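Local coordinates for protein cyclic UMP-AMP synthase (Rhodothermus marinus SG0.5JP17-172, PDB 6E0K) that joins UTP and ATP into the cyclic dinucleotide 3',3'-cUAMP, a second messenger of the CBASS defence against bacteriophage, at residues Val61-Gln66 with Leu126-Val131; Asp98-Leu103 with Lys117-Glu122; Lys22-Ile27 with Pro41-Gln46; Asn93-Asp98 with Val130-Gln135. One frame throughout, in Å; residues are numbered along the deposited sequence.

Interaction 1. Residues Val61-Gln66 with Leu126-Val131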
loop_
_atom_site.group_PDB
_atom_site.type_symbol
_atom_site.label_atom_id
_atom_site.label_comp_id
_atom_site.label_asym_id
_atom_site.label_seq_id
_atom_site.Cartn_x
_atom_site.Cartn_y
_atom_site.Cartn_z
ATOM N N VAL A 61 5.557 -5.626 -9.177
ATOM C CA VAL A 61 4.114 -5.699 -8.976
ATOM C C VAL A 61 3.826 -6.371 -7.640
ATOM O O VAL A 61 4.335 -7.464 -7.364
ATOM C CB VAL A 61 3.442 -6.470 -10.125
ATOM C CG1 VAL A 61 1.938 -6.521 -9.917
ATOM C CG2 VAL A 61 3.773 -5.818 -11.467
ATOM N N ASP A 62 2.982 -5.738 -6.830
ATOM C CA ASP A 62 2.607 -6.279 -5.522
ATOM C C ASP A 62 1.336 -7.114 -5.658
ATOM O O ASP A 62 0.239 -6.572 -5.849
ATOM C CB ASP A 62 2.413 -5.153 -4.512
ATOM C CG ASP A 62 3.673 -4.341 -4.302
ATOM O OD1 ASP A 62 4.737 -4.941 -4.050
ATOM O OD2 ASP A 62 3.604 -3.099 -4.420
ATOM N N VAL A 63 1.481 -8.437 -5.549
ATOM C CA VAL A 63 0.393 -9.382 -5.754
ATOM C C VAL A 63 0.047 -10.023 -4.421
ATOM O O VAL A 63 0.941 -10.381 -3.649
ATOM C CB VAL A 63 0.786 -10.460 -6.784
ATOM C CG1 VAL A 63 -0.366 -11.442 -7.019
ATOM C CG2 VAL A 63 1.236 -9.797 -8.093
ATOM N N VAL A 64 -1.246 -10.177 -4.158
ATOM C CA VAL A 64 -1.736 -10.860 -2.964
ATOM C C VAL A 64 -2.377 -12.180 -3.384
ATOM O O VAL A 64 -3.261 -12.200 -4.245
ATOM C CB VAL A 64 -2.753 -9.992 -2.205
ATOM C CG1 VAL A 64 -3.183 -10.712 -0.931
ATOM C CG2 VAL A 64 -2.165 -8.633 -1.860
ATOM N N VAL A 65 -1.939 -13.274 -2.769
ATOM C CA VAL A 65 -2.514 -14.597 -2.986
ATOM C C VAL A 65 -3.151 -15.002 -1.662
ATOM O O VAL A 65 -2.442 -15.298 -0.690
ATOM C CB VAL A 65 -1.447 -15.592 -3.460
ATOM C CG1 VAL A 65 -2.009 -16.994 -3.525
ATOM C CG2 VAL A 65 -0.959 -15.176 -4.849
ATOM N N GLN A 66 -4.479 -14.960 -1.594
ATOM C CA GLN A 66 -5.196 -14.998 -0.320
ATOM C C GLN A 66 -6.132 -16.197 -0.264
ATOM O O GLN A 66 -7.016 -16.348 -1.117
ATOM C CB GLN A 66 -5.974 -13.698 -0.107
ATOM C CG GLN A 66 -6.848 -13.734 1.147
ATOM C CD GLN A 66 -7.451 -12.381 1.471
ATOM O OE1 GLN A 66 -6.782 -11.348 1.353
ATOM N NE2 GLN A 66 -8.709 -12.374 1.908
ATOM N N LEU A 126 6.463 -8.298 -15.626
ATOM C CA LEU A 126 7.271 -7.700 -14.574
ATOM C C LEU A 126 7.538 -8.684 -13.445
ATOM O O LEU A 126 6.842 -9.694 -13.299
ATOM C CB LEU A 126 6.575 -6.460 -13.989
ATOM C CG LEU A 126 6.627 -5.260 -14.928
ATOM C CD1 LEU A 126 5.570 -4.257 -14.525
ATOM C CD2 LEU A 126 8.008 -4.624 -14.909
ATOM N N PRO A 127 8.536 -8.409 -12.612
ATOM C CA PRO A 127 8.704 -9.202 -11.398
ATOM C C PRO A 127 7.538 -8.959 -10.459
ATOM O O PRO A 127 7.004 -7.849 -10.368
ATOM C CB PRO A 127 10.019 -8.680 -10.802
ATOM C CG PRO A 127 10.688 -7.929 -11.915
ATOM C CD PRO A 127 9.566 -7.365 -12.733
ATOM N N ALA A 128 7.133 -10.020 -9.771
ATOM C CA ALA A 128 6.029 -9.977 -8.838
ATOM C C ALA A 128 6.547 -10.249 -7.434
ATOM O O ALA A 128 7.383 -11.133 -7.221
ATOM C CB ALA A 128 4.950 -10.995 -9.215
ATOM N N ASP A 129 6.073 -9.460 -6.487
ATOM C CA ASP A 129 6.331 -9.684 -5.073
ATOM C C ASP A 129 5.026 -10.208 -4.494
ATOM O O ASP A 129 4.051 -9.457 -4.384
ATOM C CB ASP A 129 6.773 -8.390 -4.397
ATOM C CG ASP A 129 7.367 -8.621 -3.033
ATOM O OD1 ASP A 129 8.246 -9.501 -2.909
ATOM O OD2 ASP A 129 6.960 -7.913 -2.087
ATOM N N VAL A 130 4.992 -11.500 -4.171
ATOM C CA VAL A 130 3.746 -12.208 -3.884
ATOM C C VAL A 130 3.617 -12.398 -2.381
ATOM O O VAL A 130 4.440 -13.082 -1.764
ATOM C CB VAL A 130 3.691 -13.562 -4.610
ATOM C CG1 VAL A 130 2.388 -14.269 -4.300
ATOM C CG2 VAL A 130 3.826 -13.372 -6.125
ATOM N N VAL A 131 2.581 -11.801 -1.793
ATOM C CA VAL A 131 2.265 -12.011 -0.382
ATOM C C VAL A 131 1.284 -13.174 -0.287
ATOM O O VAL A 131 0.165 -13.101 -0.807
ATOM C CB VAL A 131 1.682 -10.745 0.255
ATOM C CG1 VAL A 131 1.218 -11.055 1.676
ATOM C CG2 VAL A 131 2.712 -9.634 0.283
HETATM O O HOH W 1 4.604 -6.874 -2.105
#
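Backbone bonds join strand 61-66 to strand 127-131 as parallel neighbours. Val61 N donates to Pro127 O, and Asp129 N donates back to Val61 O at 2.8 Å. Val63 N then meets Asp129 O from above the carbonyl plane, 32° out of it. Val131 N bonds Val63 O almost along the C=O axis, as does Val65 N with Val131 O.

Apolar contacts line the face that carries Val61, Val63, Ala128 and Val130. Val65 CG2 presses on Val130 CG1 at 3.5 Å, the two side chains crossing obliquely. Val61 CG2 meets Leu126 CB at 3.8 Å, roughly at a right angle. Helix 18-32 covers this side with Thr23 and Leu31.

Asp62 and Asp129 stand on the other face, with Val64 and Val131. The two aspartates lie side by side, pointing the same way, with carboxylate planes 73° apart. Asp62 OD1 and Asp129 OD2 are 4.2 Å apart, and their like charges probably repel. Water 1 bridges them, 2.7 Å from Asp62 OD1 and 2.6 Å from Asp129 OD2. Asp129 OD1 is held by Thr118 and Lys120. Both aspartates bind Mg(2+) together with Asp60, the acidic metal site typical of the nucleotidyltransferase fold.

Interaction 2. Residues Asp98-Leu103 with Lys117-Glu122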
loop_
_atom_site.group_PDB
_atom_site.type_symbol
_atom_site.label_atom_id
_atom_site.label_comp_id
_atom_site.label_asym_id
_atom_site.label_seq_id
_atom_site.Cartn_x
_atom_site.Cartn_y
_atom_site.Cartn_z
ATOM N N ASP A 98 1.871 -24.989 -0.933
ATOM C CA ASP A 98 1.111 -25.225 -2.158
ATOM C C ASP A 98 1.290 -24.084 -3.153
ATOM O O ASP A 98 1.445 -24.327 -4.358
ATOM C CB ASP A 98 -0.372 -25.414 -1.842
ATOM C CG ASP A 98 -0.689 -26.818 -1.366
ATOM O OD1 ASP A 98 -0.072 -27.786 -1.871
ATOM O OD2 ASP A 98 -1.566 -26.954 -0.479
ATOM N N VAL A 99 1.232 -22.833 -2.679
ATOM C CA VAL A 99 1.429 -21.699 -3.583
ATOM C C VAL A 99 2.817 -21.757 -4.206
ATOM O O VAL A 99 2.976 -21.570 -5.419
ATOM C CB VAL A 99 1.202 -20.366 -2.851
ATOM C CG1 VAL A 99 1.528 -19.206 -3.781
ATOM C CG2 VAL A 99 -0.240 -20.244 -2.368
ATOM N N GLU A 100 3.844 -22.023 -3.386
ATOM C CA GLU A 100 5.205 -22.126 -3.915
ATOM C C GLU A 100 5.303 -23.216 -4.980
ATOM O O GLU A 100 5.916 -23.004 -6.035
ATOM C CB GLU A 100 6.190 -22.383 -2.773
ATOM C CG GLU A 100 7.664 -22.380 -3.176
ATOM C CD GLU A 100 8.569 -22.709 -1.998
ATOM O OE1 GLU A 100 8.203 -23.593 -1.192
ATOM O OE2 GLU A 100 9.639 -22.080 -1.868
ATOM N N ARG A 101 4.687 -24.376 -4.733
ATOM C CA ARG A 101 4.716 -25.454 -5.717
ATOM C C ARG A 101 4.008 -25.047 -7.003
ATOM O O ARG A 101 4.503 -25.315 -8.101
ATOM C CB ARG A 101 4.075 -26.716 -5.139
ATOM C CG ARG A 101 5.032 -27.581 -4.343
ATOM C CD ARG A 101 4.425 -28.945 -4.056
ATOM N NE ARG A 101 3.366 -28.852 -3.055
ATOM C CZ ARG A 101 3.593 -28.792 -1.748
ATOM N NH1 ARG A 101 4.841 -28.810 -1.296
ATOM N NH2 ARG A 101 2.581 -28.705 -0.894
ATOM N N ALA A 102 2.856 -24.391 -6.881
ATOM C CA ALA A 102 2.109 -23.959 -8.057
ATOM C C ALA A 102 2.927 -22.995 -8.903
ATOM O O ALA A 102 2.980 -23.114 -10.134
ATOM C CB ALA A 102 0.804 -23.297 -7.620
ATOM N N LEU A 103 3.568 -22.025 -8.261
ATOM C CA LEU A 103 4.354 -21.055 -9.018
ATOM C C LEU A 103 5.584 -21.709 -9.639
ATOM O O LEU A 103 5.922 -21.435 -10.793
ATOM C CB LEU A 103 4.758 -19.899 -8.109
ATOM C CG LEU A 103 3.566 -19.113 -7.562
ATOM C CD1 LEU A 103 4.038 -18.133 -6.486
ATOM C CD2 LEU A 103 2.851 -18.393 -8.695
ATOM N N LYS A 117 9.267 -11.908 3.581
ATOM C CA LYS A 117 7.834 -11.845 3.806
ATOM C C LYS A 117 7.028 -12.242 2.585
ATOM O O LYS A 117 5.797 -12.320 2.673
ATOM C CB LYS A 117 7.417 -10.431 4.241
ATOM C CG LYS A 117 7.988 -9.965 5.577
ATOM C CD LYS A 117 7.579 -8.523 5.856
ATOM C CE LYS A 117 7.796 -8.143 7.310
ATOM N NZ LYS A 117 9.190 -8.401 7.753
ATOM N N THR A 118 7.681 -12.487 1.453
ATOM C CA THR A 118 6.999 -12.689 0.185
ATOM C C THR A 118 7.719 -13.751 -0.625
ATOM O O THR A 118 8.864 -14.110 -0.348
ATOM C CB THR A 118 6.953 -11.413 -0.658
ATOM O OG1 THR A 118 8.294 -10.985 -0.915
ATOM C CG2 THR A 118 6.189 -10.309 0.062
ATOM N N LEU A 119 7.007 -14.259 -1.621
ATOM C CA LEU A 119 7.578 -15.078 -2.676
ATOM C C LEU A 119 7.844 -14.155 -3.852
ATOM O O LEU A 119 6.947 -13.415 -4.266
ATOM C CB LEU A 119 6.619 -16.199 -3.092
ATOM C CG LEU A 119 6.537 -17.519 -2.326
ATOM C CD1 LEU A 119 5.309 -18.307 -2.758
ATOM C CD2 LEU A 119 7.798 -18.328 -2.581
ATOM N N LYS A 120 9.068 -14.167 -4.364
ATOM C CA LYS A 120 9.403 -13.345 -5.517
ATOM C C LYS A 120 9.355 -14.192 -6.780
ATOM O O LYS A 120 9.917 -15.292 -6.821
ATOM C CB LYS A 120 10.781 -12.702 -5.356
ATOM C CG LYS A 120 10.809 -11.621 -4.254
ATOM C CD LYS A 120 12.084 -10.783 -4.315
ATOM C CE LYS A 120 11.838 -9.345 -3.845
ATOM N NZ LYS A 120 11.134 -9.293 -2.533
ATOM N N VAL A 121 8.666 -13.688 -7.797
ATOM C CA VAL A 121 8.445 -14.429 -9.028
ATOM C C VAL A 121 8.871 -13.565 -10.203
ATOM O O VAL A 121 8.403 -12.430 -10.338
ATOM C CB VAL A 121 6.969 -14.835 -9.178
ATOM C CG1 VAL A 121 6.768 -15.602 -10.464
ATOM C CG2 VAL A 121 6.508 -15.639 -7.952
ATOM N N GLU A 122 9.757 -14.097 -11.044
ATOM C CA GLU A 122 10.103 -13.461 -12.316
ATOM C C GLU A 122 9.131 -13.966 -13.380
ATOM O O GLU A 122 9.243 -15.109 -13.828
ATOM C CB GLU A 122 11.544 -13.784 -12.701
ATOM C CG GLU A 122 12.558 -13.415 -11.628
ATOM C CD GLU A 122 12.510 -11.949 -11.261
ATOM O OE1 GLU A 122 12.445 -11.109 -12.191
ATOM O OE2 GLU A 122 12.529 -11.643 -10.042
#
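Asp98 OD1 is the best-held polar atom, with two groups gripping it. Arg101 NH2, one helical turn on, forms a salt bridge to Asp98 OD1 at 3.0 Å. It comes from above the carboxylate plane, 57° out of it, while the oxygen stays close to the guanidinium plane. Tyr34 OH is the second partner. Tyr90 OH holds the other oxygen of the same carboxylate.

This polar cluster lies on the side of helix 92-107 that is turned from strand 119-122. The contact itself is helix-on-sheet packing in the nucleotidyltransferase fold. Helix and strand run almost parallel, with segment axes 10.5 Å apart. No hydrogen bond crosses between them.

Leu119 carries most of the packing. Its CG is anti to the carbonyl carbon, and its two methyls spread over the helix. Leu119 CD1 reaches Val99 CG1 at 4.0 Å and lies as close to Glu100 CA. Leu119 CD2 touches Glu100 CG at 4.1 Å, the two side chains crossing at about a right angle. The Glu100 chain runs extended past this point, and its carboxylate pairs with Arg114.

Lys120 points away from the helix. Lys117 to Lys120 belong to the UTP site, so the helix backs a substrate-binding segment. Beyond Leu119, Leu103 CD1 takes up both strand side chains, 3.9 Å from Leu119 CD1 and 3.8 Å from Val121 CG2.

Interaction 3. Residues Lys22-Ile27 with Pro41-Gln46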
loop_
_atom_site.group_PDB
_atom_site.type_symbol
_atom_site.label_atom_id
_atom_site.label_comp_id
_atom_site.label_asym_id
_atom_site.label_seq_id
_atom_site.Cartn_x
_atom_site.Cartn_y
_atom_site.Cartn_z
ATOM N N LYS A 22 -0.884 -7.526 -16.750
ATOM C CA LYS A 22 -0.552 -8.834 -17.309
ATOM C C LYS A 22 0.249 -9.672 -16.330
ATOM O O LYS A 22 0.137 -10.906 -16.345
ATOM C CB LYS A 22 0.240 -8.686 -18.607
ATOM C CG LYS A 22 -0.492 -7.956 -19.709
ATOM C CD LYS A 22 -1.791 -8.612 -20.019
ATOM C CE LYS A 22 -1.578 -9.949 -20.682
ATOM N NZ LYS A 22 -2.779 -10.309 -21.479
ATOM N N THR A 23 1.063 -9.030 -15.485
ATOM C CA THR A 23 1.768 -9.765 -14.437
ATOM C C THR A 23 0.774 -10.406 -13.482
ATOM O O THR A 23 0.897 -11.585 -13.119
ATOM C CB THR A 23 2.715 -8.821 -13.685
ATOM O OG1 THR A 23 3.624 -8.225 -14.616
ATOM C CG2 THR A 23 3.519 -9.572 -12.612
ATOM N N HIS A 24 -0.233 -9.635 -13.076
ATOM C CA HIS A 24 -1.312 -10.155 -12.241
ATOM C C HIS A 24 -2.005 -11.340 -12.913
ATOM O O HIS A 24 -2.194 -12.408 -12.300
ATOM C CB HIS A 24 -2.284 -9.002 -11.968
ATOM C CG HIS A 24 -3.510 -9.393 -11.215
ATOM N ND1 HIS A 24 -4.677 -8.659 -11.274
ATOM C CD2 HIS A 24 -3.741 -10.402 -10.340
ATOM C CE1 HIS A 24 -5.582 -9.216 -10.488
ATOM N NE2 HIS A 24 -5.042 -10.281 -9.920
ATOM N N GLU A 25 -2.367 -11.177 -14.189
ATOM C CA GLU A 25 -3.053 -12.243 -14.910
ATOM C C GLU A 25 -2.162 -13.466 -15.053
ATOM O O GLU A 25 -2.651 -14.596 -15.006
ATOM C CB GLU A 25 -3.498 -11.738 -16.285
ATOM C CG GLU A 25 -4.520 -10.605 -16.198
ATOM C CD GLU A 25 -4.861 -9.993 -17.551
ATOM O OE1 GLU A 25 -4.357 -10.483 -18.584
ATOM O OE2 GLU A 25 -5.643 -9.016 -17.575
ATOM N N SER A 26 -0.849 -13.259 -15.181
ATOM C CA SER A 26 0.079 -14.388 -15.251
ATOM C C SER A 26 0.102 -15.190 -13.951
ATOM O O SER A 26 0.008 -16.424 -13.979
ATOM C CB SER A 26 1.482 -13.880 -15.592
ATOM O OG SER A 26 2.401 -14.956 -15.694
ATOM N N ILE A 27 0.261 -14.516 -12.805
ATOM C CA ILE A 27 0.219 -15.222 -11.521
ATOM C C ILE A 27 -1.099 -15.974 -11.370
ATOM O O ILE A 27 -1.126 -17.136 -10.936
ATOM C CB ILE A 27 0.435 -14.239 -10.359
ATOM C CG1 ILE A 27 1.808 -13.547 -10.470
ATOM C CG2 ILE A 27 0.268 -14.967 -9.022
ATOM C CD1 ILE A 27 2.981 -14.483 -10.255
ATOM N N PRO A 41 -7.148 -20.098 -3.789
ATOM C CA PRO A 41 -7.010 -18.731 -3.290
ATOM C C PRO A 41 -7.414 -17.706 -4.335
ATOM O O PRO A 41 -7.448 -17.975 -5.540
ATOM C CB PRO A 41 -5.518 -18.617 -2.969
ATOM C CG PRO A 41 -4.879 -19.563 -3.956
ATOM C CD PRO A 41 -5.839 -20.724 -4.048
ATOM N N GLU A 42 -7.734 -16.514 -3.849
ATOM C CA GLU A 42 -7.917 -15.404 -4.771
ATOM C C GLU A 42 -6.582 -14.710 -4.996
ATOM O O GLU A 42 -5.655 -14.803 -4.183
ATOM C CB GLU A 42 -8.963 -14.412 -4.259
ATOM C CG GLU A 42 -8.564 -13.669 -3.010
ATOM C CD GLU A 42 -9.553 -12.567 -2.642
ATOM O OE1 GLU A 42 -10.066 -11.882 -3.550
ATOM O OE2 GLU A 42 -9.816 -12.391 -1.441
ATOM N N VAL A 43 -6.478 -14.032 -6.136
ATOM C CA VAL A 43 -5.259 -13.347 -6.525
ATOM C C VAL A 43 -5.654 -11.930 -6.893
ATOM O O VAL A 43 -6.463 -11.730 -7.809
ATOM C CB VAL A 43 -4.568 -14.039 -7.714
ATOM C CG1 VAL A 43 -3.221 -13.381 -8.006
ATOM C CG2 VAL A 43 -4.418 -15.529 -7.446
ATOM N N TYR A 44 -5.104 -10.950 -6.183
ATOM C CA TYR A 44 -5.419 -9.563 -6.483
ATOM C C TYR A 44 -4.188 -8.695 -6.281
ATOM O O TYR A 44 -3.191 -9.113 -5.689
ATOM C CB TYR A 44 -6.611 -9.062 -5.648
ATOM C CG TYR A 44 -6.468 -9.090 -4.137
ATOM C CD1 TYR A 44 -6.814 -10.224 -3.406
ATOM C CD2 TYR A 44 -6.032 -7.962 -3.438
ATOM C CE1 TYR A 44 -6.714 -10.239 -2.012
ATOM C CE2 TYR A 44 -5.923 -7.970 -2.047
ATOM C CZ TYR A 44 -6.261 -9.111 -1.348
ATOM O OH TYR A 44 -6.165 -9.119 0.027
ATOM N N LEU A 45 -4.242 -7.478 -6.828
ATOM C CA LEU A 45 -3.134 -6.554 -6.680
ATOM C C LEU A 45 -3.334 -5.658 -5.477
ATOM O O LEU A 45 -4.462 -5.359 -5.085
ATOM C CB LEU A 45 -2.972 -5.663 -7.914
ATOM C CG LEU A 45 -2.548 -6.406 -9.163
ATOM C CD1 LEU A 45 -2.131 -5.395 -10.215
ATOM C CD2 LEU A 45 -1.404 -7.373 -8.838
ATOM N N GLN A 46 -2.221 -5.217 -4.909
ATOM C CA GLN A 46 -2.241 -4.151 -3.926
ATOM C C GLN A 46 -1.176 -3.147 -4.334
ATOM O O GLN A 46 -0.620 -3.234 -5.443
ATOM C CB GLN A 46 -2.014 -4.693 -2.508
ATOM C CG GLN A 46 -0.621 -5.273 -2.248
ATOM C CD GLN A 46 -0.394 -5.535 -0.757
ATOM O OE1 GLN A 46 -0.959 -4.847 0.094
ATOM N NE2 GLN A 46 0.441 -6.522 -0.444
#
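His24 leaves helix 18-32 with CG anti to the backbone N (chi1 175°), which sends its ring toward strand 42-45. Helix and strand run nearly antiparallel, with segment axes 8.5 Å apart. Here a helix near the N-terminus packs against an edge strand of the nucleotidyltransferase sheet.

His24 CB meets Leu45 CD2 at 3.6 Å. At the start of the ring, His24 CG lies 3.7 Å from Leu45 CG. The same leucine carbon is near His24 ND1 and sits over one ring face, in a CH-pi contact 4.0 Å from the ring centroid. His24 CD2 touches Val43 CG1 at 3.8 Å. His24 CE1 comes to 4.0 Å from Tyr44 CA.

At the tip, His24 NE2 donates to Val43 O at 2.9 Å. The bond is fairly straight, 167° at the hydrogen, and the oxygen lies in the ring plane. The donor nevertheless stands above the carbonyl plane, 59° out of it. Arg28 NH2 also bonds Val43 O, so two donors grip this oxygen. NE2 must carry a proton here.

Tyr44 turns to the other side of the strand, where its hydroxyl bonds Gln66. Gln46, just beyond Leu45, binds UTP and ATP. One turn after His24, Ile27 adds a second apolar contact: its CG2 lies 4.0 Å from Val43 CG1.

Interaction 4. Residues Asn93-Asp98 with Val130-Gln135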
loop_
_atom_site.group_PDB
_atom_site.type_symbol
_atom_site.label_atom_id
_atom_site.label_comp_id
_atom_site.label_asym_id
_atom_site.label_seq_id
_atom_site.Cartn_x
_atom_site.Cartn_y
_atom_site.Cartn_z
ATOM N N ASN A 93 1.179 -22.462 6.758
ATOM C CA ASN A 93 2.387 -23.136 6.306
ATOM C C ASN A 93 2.092 -24.103 5.155
ATOM O O ASN A 93 2.813 -24.126 4.148
ATOM C CB ASN A 93 3.011 -23.845 7.511
ATOM C CG ASN A 93 4.301 -24.537 7.188
ATOM O OD1 ASN A 93 5.207 -23.951 6.603
ATOM N ND2 ASN A 93 4.398 -25.799 7.580
ATOM N N ASP A 94 1.023 -24.908 5.288
ATOM C CA ASP A 94 0.611 -25.804 4.209
ATOM C C ASP A 94 0.274 -25.020 2.953
ATOM O O ASP A 94 0.662 -25.399 1.839
ATOM C CB ASP A 94 -0.628 -26.614 4.620
ATOM C CG ASP A 94 -0.364 -27.639 5.695
ATOM O OD1 ASP A 94 0.725 -28.262 5.743
ATOM O OD2 ASP A 94 -1.309 -27.845 6.488
ATOM N N PHE A 95 -0.513 -23.959 3.118
ATOM C CA PHE A 95 -0.952 -23.156 1.985
ATOM C C PHE A 95 0.237 -22.544 1.265
ATOM O O PHE A 95 0.322 -22.592 0.035
ATOM C CB PHE A 95 -1.908 -22.075 2.484
ATOM C CG PHE A 95 -2.344 -21.114 1.422
ATOM C CD1 PHE A 95 -2.949 -21.575 0.272
ATOM C CD2 PHE A 95 -2.182 -19.753 1.608
ATOM C CE1 PHE A 95 -3.369 -20.685 -0.701
ATOM C CE2 PHE A 95 -2.606 -18.856 0.653
ATOM C CZ PHE A 95 -3.204 -19.346 -0.498
ATOM N N TYR A 96 1.167 -21.960 2.027
ATOM C CA TYR A 96 2.383 -21.396 1.456
ATOM C C TYR A 96 3.111 -22.425 0.587
ATOM O O TYR A 96 3.514 -22.131 -0.547
ATOM C CB TYR A 96 3.272 -20.897 2.601
ATOM C CG TYR A 96 4.482 -20.145 2.167
ATOM C CD1 TYR A 96 5.612 -20.811 1.693
ATOM C CD2 TYR A 96 4.516 -18.772 2.246
ATOM C CE1 TYR A 96 6.736 -20.118 1.276
ATOM C CE2 TYR A 96 5.633 -18.085 1.842
ATOM C CZ TYR A 96 6.750 -18.766 1.350
ATOM O OH TYR A 96 7.874 -18.057 0.938
ATOM N N SER A 97 3.254 -23.656 1.093
ATOM C CA SER A 97 3.950 -24.684 0.318
ATOM C C SER A 97 3.208 -25.014 -0.972
ATOM O O SER A 97 3.833 -25.270 -2.014
ATOM C CB SER A 97 4.148 -25.928 1.173
ATOM O OG SER A 97 5.093 -25.654 2.195
ATOM N N ASP A 98 1.871 -24.989 -0.933
ATOM C CA ASP A 98 1.111 -25.225 -2.158
ATOM C C ASP A 98 1.290 -24.084 -3.153
ATOM O O ASP A 98 1.445 -24.327 -4.358
ATOM C CB ASP A 98 -0.372 -25.414 -1.842
ATOM C CG ASP A 98 -0.689 -26.818 -1.366
ATOM O OD1 ASP A 98 -0.072 -27.786 -1.871
ATOM O OD2 ASP A 98 -1.566 -26.954 -0.479
ATOM N N VAL A 130 4.992 -11.500 -4.171
ATOM C CA VAL A 130 3.746 -12.208 -3.884
ATOM C C VAL A 130 3.617 -12.398 -2.381
ATOM O O VAL A 130 4.440 -13.082 -1.764
ATOM C CB VAL A 130 3.691 -13.562 -4.610
ATOM C CG1 VAL A 130 2.388 -14.269 -4.300
ATOM C CG2 VAL A 130 3.826 -13.372 -6.125
ATOM N N VAL A 131 2.581 -11.801 -1.793
ATOM C CA VAL A 131 2.265 -12.011 -0.382
ATOM C C VAL A 131 1.284 -13.174 -0.287
ATOM O O VAL A 131 0.165 -13.101 -0.807
ATOM C CB VAL A 131 1.682 -10.745 0.255
ATOM C CG1 VAL A 131 1.218 -11.055 1.676
ATOM C CG2 VAL A 131 2.712 -9.634 0.283
ATOM N N VAL A 132 1.718 -14.256 0.351
ATOM C CA VAL A 132 0.885 -15.434 0.559
ATOM C C VAL A 132 0.224 -15.286 1.918
ATOM O O VAL A 132 0.912 -15.152 2.936
ATOM C CB VAL A 132 1.720 -16.719 0.490
ATOM C CG1 VAL A 132 0.851 -17.916 0.806
ATOM C CG2 VAL A 132 2.359 -16.860 -0.884
ATOM N N CYS A 133 -1.109 -15.281 1.950
ATOM C CA CYS A 133 -1.792 -14.931 3.193
ATOM C C CYS A 133 -3.111 -15.678 3.303
ATOM O O CYS A 133 -3.602 -16.258 2.340
ATOM C CB CYS A 133 -2.030 -13.424 3.285
ATOM S SG CYS A 133 -2.985 -12.724 1.917
ATOM N N ILE A 134 -3.679 -15.664 4.510
ATOM C CA ILE A 134 -4.995 -16.230 4.770
ATOM C C ILE A 134 -5.902 -15.105 5.252
ATOM O O ILE A 134 -5.456 -14.156 5.907
ATOM C CB ILE A 134 -4.919 -17.377 5.802
ATOM C CG1 ILE A 134 -4.127 -18.554 5.231
ATOM C CG2 ILE A 134 -6.311 -17.834 6.206
ATOM C CD1 ILE A 134 -4.061 -19.720 6.176
ATOM N N GLN A 135 -7.174 -15.190 4.887
ATOM C CA GLN A 135 -8.158 -14.219 5.348
ATOM C C GLN A 135 -8.078 -14.078 6.866
ATOM O O GLN A 135 -7.936 -15.067 7.579
ATOM C CB GLN A 135 -9.555 -14.683 4.935
ATOM C CG GLN A 135 -10.677 -13.731 5.296
ATOM C CD GLN A 135 -12.033 -14.334 4.975
ATOM O OE1 GLN A 135 -12.861 -14.533 5.859
ATOM N NE2 GLN A 135 -12.252 -14.655 3.703
#
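The tight part of this contact is where Phe95 reaches strand 130-135. Its CG is anti to the backbone N (chi1 175°), so the ring projects from the helix toward the strand. Phe95 CE2 lies 3.3 Å from Cys133 O, the shortest approach between the segments. Val132 CG1 touches both Phe95 CE2 and CD2 at 3.6 Å. Val132 is the main partner on the strand, and the two side chains cross obliquely. Pro41 and Leu67 also pack on Phe95, which is buried.

Helix 92-107 runs obliquely antiparallel to strand 127-138, 142° between the segment directions, with axes 8.5 Å apart. This is the alpha-on-beta layering of the nucleotidyltransferase fold. Trp92 NE1 adds a polar tie to Val132 O.

Packing is looser away from the Phe95 tip. Ile134 CG1 approaches Phe95 CD2 only to 4.3 Å. Tyr96 is partly exposed, and its CD2 meets Val132 CB at 3.9 Å. The two side chains cross at about a right angle. The Tyr96 ring also meets Trp92, with planes about 45° apart. Asn93 and Ser97 point away from the strand, and Asn93 is exposed to solvent. Cys133 is also directed away from the helix, into the opposite sheet face beside Met153.

All four contacts involve one mixed sheet of the nucleotidyltransferase domain. Interaction 3 closes first along the chain. Interaction 1 then spans a longer loop, inside which interaction 2 is nested. Interaction 4 ends on the same strand as interaction 1, 127-138, and shares Val130 and Val131 with it. Interactions 2 and 4 both use helix 92-107, and their centres are about 9 Å apart. Interactions 1 and 3 are nearest, with centres about 7 Å apart, joined where strand 42-45 pairs with strand 61-68. Helices 18-32 and 92-107 meet where Ile27 touches Leu103. The two helices thus back the sheet that bears the metal-binding aspartates, next to substrate-binding segments.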